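Local atomic coordinates of proximal thread matrix protein 1 (Mytilus galloprovincialis, PDB entry 4CN9), a protein that probably binds collagen as a matrix protein of the mussel byssus, carrying zinc and two von Willebrand factor type A domains. Residues F257-S262 against V299-D304; I338-E343 against N374-P379. One frame throughout, in Å; residues are numbered along the deposited sequence.

Overall arrangement
Both contacts belong to the second of the two von Willebrand factor type A domains, and their centres lie about 11 Å apart. Contact 1 comes first along the chain and is complete before contact 2 begins. It pairs strands 253-260 and 295-302 within the six-stranded mixed sheet; contact 2 sets the start of helix 338-349 against the loop between strand 362-369 and helix 379-388. The two touch directly: the Phe302 ring packs on Ile338, Val258 and Val300 meet Gly341, and Asn374 probably hydrogen-bonds to the carbonyl of Asp304. Both lie toward the C-terminal ends of the parallel strands, the edge that carries the MIDAS in such domains and holds zinc in the first domain.

Contact 1: residues F257-S262 against V299-D304; sequences FVFDAS and VVTFAD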
loop_
_atom_site.group_PDB
_atom_site.type_symbol
_atom_site.label_atom_id
_atom_site.label_comp_id
_atom_site.label_asym_id
_atom_site.label_seq_id
_atom_site.Cartn_x
_atom_site.Cartn_y
_atom_site.Cartn_z
ATOM N N PHE A 257 10.218 13.902 -8.169
ATOM C CA PHE A 257 10.017 14.830 -7.062
ATOM C C PHE A 257 9.012 15.872 -7.509
ATOM O O PHE A 257 9.202 16.527 -8.525
ATOM C CB PHE A 257 11.306 15.551 -6.683
ATOM C CG PHE A 257 12.355 14.653 -6.102
ATOM C CD1 PHE A 257 12.203 14.133 -4.838
ATOM C CD2 PHE A 257 13.499 14.355 -6.820
ATOM C CE1 PHE A 257 13.179 13.306 -4.300
ATOM C CE2 PHE A 257 14.485 13.538 -6.289
ATOM C CZ PHE A 257 14.322 13.011 -5.027
ATOM N N VAL A 258 7.943 16.013 -6.749
ATOM C CA VAL A 258 6.931 17.008 -7.039
ATOM C C VAL A 258 6.907 17.912 -5.830
ATOM O O VAL A 258 6.369 17.534 -4.778
ATOM C CB VAL A 258 5.563 16.362 -7.240
ATOM C CG1 VAL A 258 4.503 17.421 -7.506
ATOM C CG2 VAL A 258 5.628 15.342 -8.391
ATOM N N PHE A 259 7.532 19.076 -5.943
ATOM C CA PHE A 259 7.696 19.908 -4.762
ATOM C C PHE A 259 7.327 21.388 -4.857
ATOM O O PHE A 259 7.357 22.013 -5.915
ATOM C CB PHE A 259 9.087 19.743 -4.168
ATOM C CG PHE A 259 10.200 20.303 -4.982
ATOM C CD1 PHE A 259 10.616 21.623 -4.807
ATOM C CD2 PHE A 259 10.916 19.492 -5.858
ATOM C CE1 PHE A 259 11.683 22.138 -5.540
ATOM C CE2 PHE A 259 11.986 19.997 -6.590
ATOM C CZ PHE A 259 12.373 21.321 -6.431
ATOM N N ASP A 260 6.961 21.882 -3.679
ATOM C CA ASP A 260 6.508 23.225 -3.406
ATOM C C ASP A 260 7.619 24.217 -3.714
ATOM O O ASP A 260 8.743 24.072 -3.228
ATOM C CB ASP A 260 6.138 23.250 -1.919
ATOM C CG ASP A 260 5.556 24.556 -1.449
ATOM O OD1 ASP A 260 5.550 25.564 -2.189
ATOM O OD2 ASP A 260 5.093 24.551 -0.279
ATOM N N ALA A 261 7.305 25.207 -4.544
ATOM C CA ALA A 261 8.257 26.273 -4.872
ATOM C C ALA A 261 7.663 27.652 -4.599
ATOM O O ALA A 261 8.119 28.653 -5.150
ATOM C CB ALA A 261 8.714 26.163 -6.324
ATOM N N SER A 262 6.652 27.677 -3.737
ATOM C CA SER A 262 6.006 28.899 -3.262
ATOM C C SER A 262 6.950 29.820 -2.486
ATOM O O SER A 262 7.911 29.374 -1.861
ATOM C CB SER A 262 4.840 28.521 -2.336
ATOM O OG SER A 262 4.426 29.634 -1.558
ATOM N N VAL A 299 11.879 16.319 -11.959
ATOM C CA VAL A 299 11.378 17.314 -11.012
ATOM C C VAL A 299 10.228 18.131 -11.609
ATOM O O VAL A 299 10.322 18.660 -12.734
ATOM C CB VAL A 299 12.495 18.280 -10.557
ATOM C CG1 VAL A 299 11.900 19.539 -9.921
ATOM C CG2 VAL A 299 13.442 17.580 -9.599
ATOM N N VAL A 300 9.148 18.220 -10.829
ATOM C CA VAL A 300 8.028 19.123 -11.085
ATOM C C VAL A 300 7.912 20.011 -9.860
ATOM O O VAL A 300 8.000 19.528 -8.744
ATOM C CB VAL A 300 6.710 18.346 -11.256
ATOM C CG1 VAL A 300 5.512 19.287 -11.387
ATOM C CG2 VAL A 300 6.782 17.437 -12.473
ATOM N N THR A 301 7.748 21.308 -10.059
ATOM C CA THR A 301 7.483 22.198 -8.950
ATOM C C THR A 301 6.102 22.830 -9.089
ATOM O O THR A 301 5.544 22.902 -10.200
ATOM C CB THR A 301 8.547 23.301 -8.831
ATOM O OG1 THR A 301 8.609 24.041 -10.047
ATOM C CG2 THR A 301 9.905 22.703 -8.551
ATOM N N PHE A 302 5.556 23.279 -7.962
ATOM C CA PHE A 302 4.256 23.942 -7.961
ATOM C C PHE A 302 4.229 25.165 -7.055
ATOM O O PHE A 302 4.876 25.199 -6.017
ATOM C CB PHE A 302 3.120 22.973 -7.625
ATOM C CG PHE A 302 3.292 22.238 -6.324
ATOM C CD1 PHE A 302 2.819 22.784 -5.139
ATOM C CD2 PHE A 302 3.897 20.990 -6.289
ATOM C CE1 PHE A 302 2.967 22.113 -3.939
ATOM C CE2 PHE A 302 4.050 20.304 -5.095
ATOM C CZ PHE A 302 3.595 20.866 -3.918
ATOM N N ALA A 303 3.526 26.193 -7.518
ATOM C CA ALA A 303 3.239 27.372 -6.716
ATOM C C ALA A 303 1.792 27.693 -7.049
ATOM O O ALA A 303 0.917 26.922 -6.695
ATOM C CB ALA A 303 4.179 28.506 -7.047
ATOM N N ASP A 304 1.508 28.780 -7.752
ATOM C CA ASP A 304 0.122 28.965 -8.207
ATOM C C ASP A 304 -0.256 27.928 -9.261
ATOM O O ASP A 304 -1.409 27.520 -9.349
ATOM C CB ASP A 304 -0.119 30.371 -8.752
ATOM C CG ASP A 304 0.892 30.774 -9.773
ATOM O OD1 ASP A 304 2.094 30.428 -9.610
ATOM O OD2 ASP A 304 0.475 31.417 -10.760
#
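Phe257-Asp260 and Val299-Phe302 are neighbouring parallel strands of the von Willebrand factor A sheet, joined as a beta-alpha-beta unit through helix 272-285. Phe257 O takes an almost straight bond from Val300 N (2.9 Å, 174°), Val300 O accepts from Phe259 N, and Phe259 O from Phe302 N. Past the strand end, Ala261 N continues the ladder to Phe302 O at 2.8 Å. On the helix 272-285 side, Thr301 lies alongside Phe259, its CG2 over the Phe259 ring, 3.7 Å from the centroid, while Val299 CG1 approaches Phe259 CE2 to 3.4 Å. On the other side, Phe302 CG stands between its own N and carbonyl carbon (chi1 56°), which starts the ring toward the neighbouring strand. There one face lies against Asp260, whose CA is 3.9 Å from the centroid, and Val258 CG1 meets Phe302 CE2 at 3.8 Å. An alanine in place of Phe302 would probably open a gap beside Val258 CG1 and the Asp260 backbone. Asp260-Ser264 is the DxSxS counterpart of MIDAS residues Asp61, Ser63 and Ser65, which bind zinc in the first domain; none is modelled here. Asp260 OD2 accepts from Asp370 N, and Asp260 OD1 from Ser262 N (2.8 Å) in an Asx turn.

Contact 2: residues I338-E343 against N374-P379; sequences IGDGLE and NGHKSP
Lys377 reaches along the N-terminal part of helix 338-349, its side chain running at about a right angle to that of Asp340 and obliquely to that of Glu343. Its loop leads from strand 362-369 of the von Willebrand factor A domain into helix 379-388, where Ser378 is the N-cap, its OG bonded to His381 N. Anti to its own carbonyl carbon (chi1 -68°), Lys377 CG comes beside Asp340 OD1 at 3.6 Å, and Lys377 CB is equally far from Gly339 C. Farther out, Lys377 CE meets Glu343 OE2 at 3.4 Å, whereas the salt bridge from Lys377 NZ to Glu343 OE2 is long, 3.7 Å. The backbones come close because Gly339 has no side chain: a CB there would run into the carbonyl O of Lys377. Beside it, the Pro379 ring rests near Gly339 N, and Pro379 CB faces Ile338 CG2 at 4.4 Å. One water is hydrogen-bonded to Asp340 OD1 at 2.6 Å and to Asn374 OD1, and accepts from Lys377 N at 3.1 Å. Asn374 OD1 also takes the N-H of His376 in an Asx turn. The stretched ion pair probably adds a loose attraction, while the water gives Lys377 N a partner and links it to both oxygens.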
loop_
_atom_site.group_PDB
_atom_site.type_symbol
_atom_site.label_atom_id
_atom_site.label_comp_id
_atom_site.label_asym_id
_atom_site.label_seq_id
_atom_site.Cartn_x
_atom_site.Cartn_y
_atom_site.Cartn_z
ATOM N N ILE A 338 -0.864 21.791 -5.356
ATOM C CA ILE A 338 -0.513 20.371 -5.218
ATOM C C ILE A 338 -1.169 19.583 -6.336
ATOM O O ILE A 338 -0.536 18.719 -6.948
ATOM C CB ILE A 338 -0.980 19.825 -3.853
ATOM C CG1 ILE A 338 -0.295 20.569 -2.707
ATOM C CG2 ILE A 338 -0.692 18.349 -3.709
ATOM C CD1 ILE A 338 -0.949 20.330 -1.366
ATOM N N GLY A 339 -2.437 19.891 -6.618
ATOM C CA GLY A 339 -3.148 19.225 -7.696
ATOM C C GLY A 339 -2.497 19.367 -9.059
ATOM O O GLY A 339 -2.387 18.398 -9.828
ATOM N N ASP A 340 -2.072 20.578 -9.378
ATOM C CA ASP A 340 -1.411 20.842 -10.663
ATOM C C ASP A 340 -0.080 20.092 -10.767
ATOM O O ASP A 340 0.262 19.557 -11.830
ATOM C CB ASP A 340 -1.166 22.338 -10.823
ATOM C CG ASP A 340 -2.432 23.111 -11.125
ATOM O OD1 ASP A 340 -3.367 23.101 -10.290
ATOM O OD2 ASP A 340 -2.480 23.734 -12.212
ATOM N N GLY A 341 0.670 20.063 -9.667
ATOM C CA GLY A 341 1.921 19.311 -9.603
ATOM C C GLY A 341 1.740 17.845 -9.965
ATOM O O GLY A 341 2.495 17.282 -10.754
ATOM N N LEU A 342 0.732 17.224 -9.370
ATOM C CA LEU A 342 0.422 15.824 -9.640
ATOM C C LEU A 342 -0.064 15.610 -11.084
ATOM O O LEU A 342 0.351 14.647 -11.739
ATOM C CB LEU A 342 -0.623 15.318 -8.649
ATOM C CG LEU A 342 -0.145 15.159 -7.199
ATOM C CD1 LEU A 342 -1.305 14.917 -6.278
ATOM C CD2 LEU A 342 0.891 14.036 -7.067
ATOM N N GLU A 343 -0.946 16.493 -11.569
ATOM C CA GLU A 343 -1.389 16.449 -12.972
ATOM C C GLU A 343 -0.198 16.527 -13.936
ATOM O O GLU A 343 -0.096 15.766 -14.901
ATOM C CB GLU A 343 -2.374 17.593 -13.280
ATOM C CG GLU A 343 -2.819 17.647 -14.752
ATOM C CD GLU A 343 -3.111 19.075 -15.264
ATOM O OE1 GLU A 343 -2.493 20.070 -14.799
ATOM O OE2 GLU A 343 -3.968 19.203 -16.154
ATOM N N ASN A 374 -4.614 24.849 -3.690
ATOM C CA ASN A 374 -5.316 26.060 -4.135
ATOM C C ASN A 374 -6.601 25.762 -4.885
ATOM O O ASN A 374 -7.387 26.680 -5.207
ATOM C CB ASN A 374 -4.393 26.980 -4.958
ATOM C CG ASN A 374 -3.990 26.389 -6.299
ATOM O OD1 ASN A 374 -4.315 25.241 -6.636
ATOM N ND2 ASN A 374 -3.296 27.191 -7.090
ATOM N N GLY A 375 -6.822 24.480 -5.155
ATOM C CA GLY A 375 -8.046 24.022 -5.788
ATOM C C GLY A 375 -8.091 24.076 -7.309
ATOM O O GLY A 375 -9.127 23.749 -7.910
ATOM N N HIS A 376 -6.994 24.454 -7.965
ATOM C CA HIS A 376 -7.038 24.520 -9.422
ATOM C C HIS A 376 -7.243 23.126 -10.038
ATOM O O HIS A 376 -7.980 22.966 -11.008
ATOM C CB HIS A 376 -5.797 25.193 -9.998
ATOM C CG HIS A 376 -5.829 25.288 -11.491
ATOM N ND1 HIS A 376 -6.736 26.079 -12.167
ATOM C CD2 HIS A 376 -5.092 24.666 -12.438
ATOM C CE1 HIS A 376 -6.544 25.945 -13.469
ATOM N NE2 HIS A 376 -5.557 25.092 -13.657
ATOM N N LYS A 377 -6.609 22.123 -9.439
ATOM C CA LYS A 377 -6.846 20.722 -9.755
ATOM C C LYS A 377 -7.065 19.962 -8.449
ATOM O O LYS A 377 -6.632 20.396 -7.396
ATOM C CB LYS A 377 -5.658 20.119 -10.507
ATOM C CG LYS A 377 -5.435 20.663 -11.906
ATOM C CD LYS A 377 -6.457 20.129 -12.897
ATOM C CE LYS A 377 -6.287 20.810 -14.248
ATOM N NZ LYS A 377 -7.358 20.466 -15.181
ATOM N N SER A 378 -7.734 18.816 -8.521
ATOM C CA SER A 378 -8.057 18.052 -7.327
ATOM C C SER A 378 -6.926 17.057 -6.992
ATOM O O SER A 378 -6.626 16.157 -7.784
ATOM C CB SER A 378 -9.347 17.280 -7.546
ATOM O OG SER A 378 -9.420 16.217 -6.628
ATOM N N PRO A 379 -6.307 17.209 -5.821
ATOM C CA PRO A 379 -5.241 16.253 -5.467
ATOM C C PRO A 379 -5.767 14.812 -5.379
ATOM O O PRO A 379 -5.067 13.869 -5.790
ATOM C CB PRO A 379 -4.766 16.739 -4.098
ATOM C CG PRO A 379 -5.201 18.185 -4.025
ATOM C CD PRO A 379 -6.485 18.255 -4.802
HETATM O O HOH W 1 -4.015 22.617 -7.789
#